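Local coordinates for leukotriene A-4 hydrolase (Saccharomyces cerevisiae, PDB 2XQ0), which cleaves di- and tripeptides as a zinc-dependent aminopeptidase of the M1 family and has low epoxide hydrolase activity towards substrates such as leukotriene A4 in vitro, at residues Leu69-Tyr73 against Leu74-Glu78; Phe118-Thr121 against Asp122-Ala126; Gln128-Ser132 against Lys133-Gly137; His619-Cys622 against Lys623-Lys627. One frame throughout, in Å; residues are numbered along the deposited sequence.

Overall arrangement
Interactions 1 to 3 follow one another in series through the beta-rich N-terminal region, and interaction 4 belongs to the C-terminal helical region; none crosses or encloses another. Interaction 1 closes the loop between strands 66-69 and 74-81. Interaction 2 turns the chain after strand 111-120, the sheet neighbour of 74-81, and the two meet where Y73 and D75 touch T121, K123 and R119. The chain then runs directly into strand 127-130, after which interaction 3 forms a surface turn with its centre about 19 Å from that of interaction 2. Interaction 4 starts the last helix; its H619 and P620 pack on Q128, tying the two regions together.

Interaction 1: Leu69-Tyr73 against Leu74-Glu78; sequences LDTSY and LDVQE
From T71 to L74 the backbone bends sharply through Y73, which takes up a left-handed helical conformation (phi 53°, psi 40°) before the chain extends again as a strand. The bend brings the side chain of L74 back against that of T71. With CG of L74 anti to its own carbonyl carbon (chi1 -67°), the CD1 branch reaches CB of T71 at 3.9 Å, the leucine tip passing obliquely across the threonine rather than lying alongside it. CG2 of T71 is 4.2 Å from the same CD1 and, at 4.5 Å, only loosely approaches CG2 of V76, two residues further along the strand.

A water donates to OG1 of T71 over 2.7 Å and accepts from N of L74 over 2.9 Å, bridging the turn where no direct hydrogen bond spans it; OG1 is also bonded to the carbonyl O of S99. The ring of Y73 leaves the turn to form a cation-pi contact with R93, whose NH1 also bonds OG of S72. With an alanine in place of L74, everything beyond CB is gone, which would probably open a gap beside T71 and strip P156 and F118 of an apolar neighbour.

D75 pairs with R119 through backbone bonds, and farther along Q77 and E78 both face Q117 in a classic beta bulge. The whole is a tight loop that delivers the chain from the outermost strand 66-69 into strand 74-81, within the large beta-sheet of the M1 N-terminal domain.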
# COMPACT_ATOMS: atom_id res chain seq x y z
N LEU A 69 19.83 -18.11 3.92
CA LEU A 69 18.50 -17.62 3.52
C LEU A 69 17.75 -17.03 4.71
O LEU A 69 18.07 -17.31 5.88
CB LEU A 69 17.67 -18.72 2.85
CG LEU A 69 18.14 -19.41 1.55
CD1 LEU A 69 17.05 -20.30 0.95
CD2 LEU A 69 18.55 -18.42 0.51
N ASP A 70 16.76 -16.19 4.40
CA ASP A 70 15.90 -15.55 5.39
C ASP A 70 14.79 -16.53 5.72
O ASP A 70 14.29 -17.19 4.84
CB ASP A 70 15.22 -14.32 4.75
CG ASP A 70 16.16 -13.13 4.58
OD1 ASP A 70 16.67 -12.64 5.60
OD2 ASP A 70 16.33 -12.64 3.43
N THR A 71 14.41 -16.62 6.99
CA THR A 71 13.18 -17.29 7.39
C THR A 71 12.68 -16.56 8.61
O THR A 71 13.46 -15.87 9.27
CB THR A 71 13.38 -18.79 7.79
OG1 THR A 71 13.97 -18.89 9.09
CG2 THR A 71 14.23 -19.52 6.78
N SER A 72 11.39 -16.69 8.88
CA SER A 72 10.79 -16.19 10.11
C SER A 72 9.64 -17.10 10.53
O SER A 72 8.62 -17.20 9.84
CB SER A 72 10.26 -14.77 9.91
OG SER A 72 9.60 -14.37 11.10
N TYR A 73 9.81 -17.77 11.66
CA TYR A 73 8.83 -18.71 12.17
C TYR A 73 8.43 -19.76 11.15
O TYR A 73 7.26 -20.12 11.04
CB TYR A 73 7.57 -17.97 12.63
CG TYR A 73 7.81 -16.84 13.61
CD1 TYR A 73 8.35 -17.08 14.86
CD2 TYR A 73 7.45 -15.54 13.28
CE1 TYR A 73 8.55 -16.04 15.76
CE2 TYR A 73 7.64 -14.51 14.16
CZ TYR A 73 8.19 -14.76 15.40
OH TYR A 73 8.36 -13.71 16.26
N LEU A 74 9.39 -20.25 10.38
CA LEU A 74 9.13 -21.41 9.53
C LEU A 74 9.62 -22.69 10.20
O LEU A 74 10.54 -22.66 11.02
CB LEU A 74 9.79 -21.29 8.16
CG LEU A 74 9.31 -20.21 7.20
CD1 LEU A 74 10.20 -20.16 5.96
CD2 LEU A 74 7.87 -20.47 6.82
N ASP A 75 8.98 -23.80 9.87
CA ASP A 75 9.46 -25.12 10.24
C ASP A 75 10.19 -25.68 9.01
O ASP A 75 9.56 -26.19 8.09
CB ASP A 75 8.26 -25.99 10.63
CG ASP A 75 8.63 -27.40 11.00
OD1 ASP A 75 9.84 -27.72 11.06
OD2 ASP A 75 7.70 -28.21 11.22
N VAL A 76 11.52 -25.55 8.97
CA VAL A 76 12.30 -26.11 7.87
C VAL A 76 12.60 -27.59 8.15
O VAL A 76 13.18 -27.94 9.18
CB VAL A 76 13.62 -25.35 7.65
CG1 VAL A 76 14.43 -25.98 6.51
CG2 VAL A 76 13.34 -23.88 7.34
N GLN A 77 12.20 -28.45 7.22
CA GLN A 77 12.16 -29.89 7.47
C GLN A 77 13.29 -30.65 6.81
O GLN A 77 13.92 -31.51 7.44
CB GLN A 77 10.81 -30.45 7.00
CG GLN A 77 9.63 -29.89 7.74
CD GLN A 77 8.33 -30.21 7.03
OE1 GLN A 77 8.20 -30.00 5.83
NE2 GLN A 77 7.36 -30.72 7.78
N GLU A 78 13.55 -30.35 5.54
CA GLU A 78 14.61 -31.03 4.81
C GLU A 78 15.19 -30.09 3.78
O GLU A 78 14.50 -29.20 3.29
CB GLU A 78 14.07 -32.28 4.10
CG GLU A 78 13.40 -33.30 5.02
CD GLU A 78 12.68 -34.41 4.25
OE1 GLU A 78 13.17 -34.81 3.18
OE2 GLU A 78 11.62 -34.88 4.73
O HOH W 1 12.19 -19.96 10.88

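Interaction 2: Phe118-Thr121 against Asp122-Ala126; sequences FRTT and DKCTA
T121 and K123 meet through the threonine hydroxyl, whose OG1 faces the N-H of K123, while the lysine chain, bent at chi2 and chi4, leads away from the turn. OG1 of T121 stands between its backbone N and carbonyl carbon (chi1 73°), and from there it accepts the N-H of K123 over 3.2 Å, a moderately bent bond. CB of K123 lies 3.9 Å from the same oxygen. OG1 is also hydrogen-bonded to the carbonyl O of Y73, so one hydroxyl serves the turn and the neighbouring loop at once; the ring of Y73 also packs on K123.

The side-chain bond makes an ST turn, laid over a type I beta turn from T121 to C124 that follows strand 111-120. The latter turn is closed by C124 N donating to T121 O at 3.0 Å and 159°, with the donor well above the carbonyl plane. A valine at T121 would remove the hydroxyl and would probably leave K123 N without its side-chain acceptor and the Y73 carbonyl without this hydroxyl as a partner.

C124 points its side chain back toward the strand: CB is 3.1 Å from T121 O, and SG comes within 4.3 Å of CB of T120. SG lies anti to the backbone N (chi1 -176°), placed to accept from A126 N at 3.4 Å. Beyond it A126 packs on L146, a substrate-binding residue, and pairs its backbone with Q145.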
# COMPACT_ATOMS: atom_id res chain seq x y z
N PHE A 118 9.35 -27.38 3.78
CA PHE A 118 9.04 -26.59 4.96
C PHE A 118 7.54 -26.55 5.16
O PHE A 118 6.77 -26.96 4.27
CB PHE A 118 9.56 -25.16 4.77
CG PHE A 118 8.82 -24.40 3.72
CD1 PHE A 118 9.14 -24.55 2.37
CD2 PHE A 118 7.79 -23.55 4.06
CE1 PHE A 118 8.45 -23.86 1.40
CE2 PHE A 118 7.10 -22.87 3.10
CZ PHE A 118 7.42 -23.03 1.76
N ARG A 119 7.12 -26.04 6.31
CA ARG A 119 5.74 -25.65 6.52
C ARG A 119 5.68 -24.34 7.31
O ARG A 119 6.60 -24.02 8.08
CB ARG A 119 4.97 -26.76 7.25
CG ARG A 119 5.54 -27.12 8.61
CD ARG A 119 4.84 -28.34 9.23
NE ARG A 119 3.43 -28.06 9.46
CZ ARG A 119 2.43 -28.56 8.73
NH1 ARG A 119 2.68 -29.40 7.74
NH2 ARG A 119 1.17 -28.23 9.03
N THR A 120 4.61 -23.57 7.12
CA THR A 120 4.37 -22.41 7.95
C THR A 120 3.95 -22.82 9.37
O THR A 120 3.54 -23.95 9.61
CB THR A 120 3.33 -21.45 7.32
OG1 THR A 120 2.06 -22.11 7.16
CG2 THR A 120 3.84 -20.97 5.98
N THR A 121 4.07 -21.90 10.31
CA THR A 121 3.70 -22.21 11.69
C THR A 121 2.59 -21.29 12.18
O THR A 121 2.17 -20.36 11.47
CB THR A 121 4.91 -22.15 12.67
OG1 THR A 121 5.28 -20.79 12.90
CG2 THR A 121 6.11 -22.93 12.12
N ASP A 122 2.11 -21.56 13.39
CA ASP A 122 1.10 -20.72 14.02
C ASP A 122 1.58 -19.27 14.18
O ASP A 122 0.77 -18.36 14.25
CB ASP A 122 0.71 -21.28 15.39
CG ASP A 122 0.11 -22.68 15.31
OD1 ASP A 122 -0.15 -23.15 14.18
OD2 ASP A 122 -0.09 -23.30 16.37
N LYS A 123 2.90 -19.07 14.24
CA LYS A 123 3.45 -17.71 14.39
C LYS A 123 3.66 -16.96 13.06
O LYS A 123 4.14 -15.82 13.04
CB LYS A 123 4.75 -17.74 15.19
CG LYS A 123 4.58 -18.08 16.66
CD LYS A 123 5.62 -17.35 17.51
CE LYS A 123 5.58 -17.78 18.97
NZ LYS A 123 6.21 -19.12 19.19
N CYS A 124 3.31 -17.61 11.95
CA CYS A 124 3.41 -17.03 10.62
C CYS A 124 2.89 -15.59 10.60
O CYS A 124 1.80 -15.34 11.09
CB CYS A 124 2.58 -17.84 9.63
SG CYS A 124 2.73 -17.26 7.91
N THR A 125 3.66 -14.66 10.06
CA THR A 125 3.23 -13.26 9.97
C THR A 125 2.76 -12.90 8.57
O THR A 125 2.38 -11.75 8.30
CB THR A 125 4.36 -12.29 10.38
OG1 THR A 125 5.47 -12.44 9.48
CG2 THR A 125 4.82 -12.58 11.82
N ALA A 126 2.79 -13.87 7.66
CA ALA A 126 2.46 -13.59 6.25
C ALA A 126 0.97 -13.82 5.90
O ALA A 126 0.46 -13.28 4.91
CB ALA A 126 3.38 -14.39 5.33

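Interaction 3: Gln128-Ser132 against Lys133-Gly137; sequences QWLNS and KQTKG
N131 and Q134 carry most of this turn, where the chain leaves strand 127-130. The N-H of Q134 is given to the carbonyl O of N131 over 2.9 Å at 157°, the donor standing well above the carbonyl plane. The side chain of N131 adds a weaker grip: with CG between the backbone N and the carbonyl carbon (chi1 61°), OD1 comes within 3.1 Å of K133 N in a weak, bent hydrogen bond resembling an Asx turn.

The amide of Q134 crosses over N131 with its plane 37° from that of the asparagine amide. As modelled, NE2 lies 2.6 Å from N131 N; both are donors, so the assignment of nitrogen and oxygen in this amide is doubtful. A water donates to the carbonyl O of W129 at 3.2 Å and, if the amide is placed as modelled, accepts weakly from NE2. OG1 of T135 is held by the carbonyl O of K139, while its CG2 packs 3.8 Å from CB of L130.

One sound backbone bond thus holds the turn, while the side chains of N131 and Q134 and the water add only weak or doubtful bonds across it and T135 is tied to K139, consistent with its exposed position at the surface.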
# COMPACT_ATOMS: atom_id res chain seq x y z
N GLN A 128 -3.33 -14.42 6.84
CA GLN A 128 -4.50 -14.40 7.71
C GLN A 128 -5.45 -15.53 7.30
O GLN A 128 -5.73 -15.73 6.11
CB GLN A 128 -5.23 -13.05 7.70
CG GLN A 128 -6.35 -13.02 8.80
CD GLN A 128 -7.30 -11.83 8.70
OE1 GLN A 128 -7.21 -11.00 7.80
NE2 GLN A 128 -8.23 -11.75 9.65
N TRP A 129 -5.92 -16.30 8.28
CA TRP A 129 -6.86 -17.39 8.02
C TRP A 129 -8.21 -17.04 8.59
O TRP A 129 -8.30 -16.58 9.72
CB TRP A 129 -6.40 -18.70 8.70
CG TRP A 129 -5.05 -19.18 8.24
CD1 TRP A 129 -3.84 -18.81 8.73
CD2 TRP A 129 -4.79 -20.13 7.20
NE1 TRP A 129 -2.83 -19.47 8.06
CE2 TRP A 129 -3.39 -20.28 7.11
CE3 TRP A 129 -5.60 -20.87 6.33
CZ2 TRP A 129 -2.78 -21.14 6.20
CZ3 TRP A 129 -5.00 -21.72 5.42
CH2 TRP A 129 -3.60 -21.86 5.37
N LEU A 130 -9.26 -17.25 7.80
CA LEU A 130 -10.63 -17.15 8.28
C LEU A 130 -11.34 -18.49 8.18
O LEU A 130 -11.20 -19.19 7.18
CB LEU A 130 -11.40 -16.10 7.48
CG LEU A 130 -10.99 -14.65 7.70
CD1 LEU A 130 -9.94 -14.23 6.69
CD2 LEU A 130 -12.19 -13.74 7.60
N ASN A 131 -12.09 -18.85 9.22
CA ASN A 131 -12.91 -20.06 9.19
C ASN A 131 -14.33 -19.82 8.65
O ASN A 131 -14.72 -18.68 8.43
CB ASN A 131 -12.97 -20.71 10.58
CG ASN A 131 -13.59 -19.80 11.62
OD1 ASN A 131 -14.62 -19.16 11.37
ND2 ASN A 131 -12.98 -19.74 12.80
N SER A 132 -15.06 -20.92 8.44
CA SER A 132 -16.43 -20.91 7.88
C SER A 132 -17.38 -19.85 8.45
O SER A 132 -18.20 -19.30 7.72
CB SER A 132 -17.10 -22.29 8.06
OG SER A 132 -16.58 -23.26 7.17
N LYS A 133 -17.28 -19.61 9.75
CA LYS A 133 -18.19 -18.70 10.44
C LYS A 133 -17.80 -17.23 10.30
O LYS A 133 -18.61 -16.35 10.58
CB LYS A 133 -18.25 -19.07 11.92
CG LYS A 133 -18.87 -20.43 12.20
CD LYS A 133 -20.11 -20.27 13.05
CE LYS A 133 -21.06 -19.24 12.44
NZ LYS A 133 -22.23 -18.97 13.32
N GLN A 134 -16.57 -16.97 9.87
CA GLN A 134 -16.04 -15.61 9.83
C GLN A 134 -16.29 -14.88 8.51
O GLN A 134 -16.31 -13.65 8.47
CB GLN A 134 -14.55 -15.60 10.12
CG GLN A 134 -14.18 -15.86 11.56
CD GLN A 134 -12.69 -16.05 11.73
OE1 GLN A 134 -12.03 -15.28 12.43
NE2 GLN A 134 -12.14 -17.06 11.06
N THR A 135 -16.46 -15.65 7.43
CA THR A 135 -16.64 -15.07 6.11
C THR A 135 -18.12 -14.88 5.80
O THR A 135 -18.95 -15.69 6.21
CB THR A 135 -16.03 -15.96 5.00
OG1 THR A 135 -16.75 -17.20 4.93
CG2 THR A 135 -14.54 -16.22 5.27
N LYS A 136 -18.43 -13.81 5.08
CA LYS A 136 -19.81 -13.53 4.70
C LYS A 136 -20.41 -14.72 3.97
O LYS A 136 -21.58 -15.04 4.14
CB LYS A 136 -19.87 -12.30 3.80
CG LYS A 136 -19.21 -11.05 4.37
CD LYS A 136 -19.99 -10.49 5.55
CE LYS A 136 -19.58 -9.06 5.85
NZ LYS A 136 -19.85 -8.15 4.70
N GLY A 137 -19.59 -15.38 3.15
CA GLY A 137 -20.05 -16.41 2.25
C GLY A 137 -20.05 -17.84 2.76
O GLY A 137 -20.43 -18.75 2.03
O HOH W 2 -9.26 -18.02 12.45

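Interaction 4: His619-Cys622 against Lys623-Lys627; sequences HPIC and KALVK
I621 and L625 meet one helical turn apart because their first torsions set their branches side by side: chi1 -45° places CG1 of I621 anti to the carbonyl carbon and CG2 anti to the backbone N, while chi1 -69° brings CG of L625 beside its own N. The two chains point the same way, and CG2 of I621 touches CD1 of L625 at 4.1 Å. They lie on the first turns of helix 620-629, the last helix of the C-terminal helical domain.

Three i to i+4 backbone bonds open the helix. K623 N donates to H619 O at 2.8 Å, A624 N to P620 O at 2.9 Å and L625 N to I621 O at 3.0 Å. P620 has no N-H to offer, which costs nothing in the first turn, whose N-H groups have no carbonyl of the helix to bond. C622 turns its sulfur to the buried side, where M589 and V592 of helix 589-600 receive it next to V626; V626 also packs on F611 and Y596. K623 instead stretches out to a salt bridge between its NZ and OD1 of D616.

H619 is the N-cap. Its ring touches Q128 of strand 127-130 and P272, a substrate-binding residue, which places the start of this helix beside the substrate-binding loop at P272. CD of P620 sits over one ring face, near the rim, 2.9 Å above the plane. At the ring edge ND1 accepts from I621 N over 3.2 Å, nearly straight at 171° and close to the plane of the ring.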
# COMPACT_ATOMS: atom_id res chain seq x y z
N HIS A 619 -7.25 -8.40 10.85
CA HIS A 619 -5.96 -8.97 10.44
C HIS A 619 -5.00 -8.87 11.62
O HIS A 619 -5.10 -7.93 12.41
CB HIS A 619 -5.37 -8.22 9.23
CG HIS A 619 -4.21 -8.93 8.58
ND1 HIS A 619 -2.93 -8.88 9.09
CD2 HIS A 619 -4.15 -9.71 7.48
CE1 HIS A 619 -2.12 -9.60 8.33
NE2 HIS A 619 -2.84 -10.11 7.34
N PRO A 620 -4.08 -9.83 11.74
CA PRO A 620 -3.09 -9.79 12.83
C PRO A 620 -2.43 -8.43 13.03
O PRO A 620 -2.26 -7.99 14.17
CB PRO A 620 -2.04 -10.80 12.37
CG PRO A 620 -2.80 -11.79 11.60
CD PRO A 620 -3.91 -11.04 10.90
N ILE A 621 -2.07 -7.77 11.93
CA ILE A 621 -1.41 -6.46 11.98
C ILE A 621 -2.33 -5.42 12.59
O ILE A 621 -1.96 -4.73 13.54
CB ILE A 621 -1.03 -5.97 10.58
CG1 ILE A 621 -0.39 -7.09 9.75
CG2 ILE A 621 -0.11 -4.77 10.69
CD1 ILE A 621 1.03 -7.40 10.13
N CYS A 622 -3.52 -5.30 12.02
CA CYS A 622 -4.51 -4.37 12.53
C CYS A 622 -4.89 -4.65 14.00
O CYS A 622 -5.09 -3.72 14.77
CB CYS A 622 -5.75 -4.38 11.64
SG CYS A 622 -7.07 -3.33 12.22
N LYS A 623 -4.96 -5.93 14.39
CA LYS A 623 -5.24 -6.26 15.79
C LYS A 623 -4.09 -5.79 16.69
O LYS A 623 -4.32 -5.25 17.78
CB LYS A 623 -5.49 -7.76 15.99
CG LYS A 623 -5.94 -8.13 17.41
CD LYS A 623 -6.12 -9.64 17.57
CE LYS A 623 -6.32 -10.03 19.04
NZ LYS A 623 -6.15 -11.50 19.30
N ALA A 624 -2.86 -5.98 16.21
CA ALA A 624 -1.67 -5.60 16.96
C ALA A 624 -1.67 -4.11 17.26
O ALA A 624 -1.49 -3.67 18.40
CB ALA A 624 -0.42 -5.97 16.17
N LEU A 625 -1.88 -3.31 16.23
CA LEU A 625 -1.78 -1.88 16.37
C LEU A 625 -2.95 -1.28 17.14
O LEU A 625 -2.77 -0.31 17.88
CB LEU A 625 -1.58 -1.23 15.01
CG LEU A 625 -0.18 -1.63 14.54
CD1 LEU A 625 0.02 -1.46 13.05
CD2 LEU A 625 0.85 -0.85 15.35
N VAL A 626 -4.13 -1.86 16.99
CA VAL A 626 -5.30 -1.37 17.72
C VAL A 626 -5.19 -1.72 19.19
O VAL A 626 -5.60 -0.95 20.06
CB VAL A 626 -6.62 -1.90 17.13
CG1 VAL A 626 -7.81 -1.31 17.89
CG2 VAL A 626 -6.72 -1.57 15.65
N LYS A 627 -4.63 -2.90 19.47
CA LYS A 627 -4.36 -3.34 20.83
C LYS A 627 -3.60 -2.27 21.62
O LYS A 627 -4.01 -1.92 22.73
CB LYS A 627 -3.58 -4.67 20.82
CG LYS A 627 -2.85 -4.97 22.13
CD LYS A 627 -2.01 -6.24 22.06
CE LYS A 627 -2.84 -7.49 22.30
NZ LYS A 627 -1.99 -8.71 22.50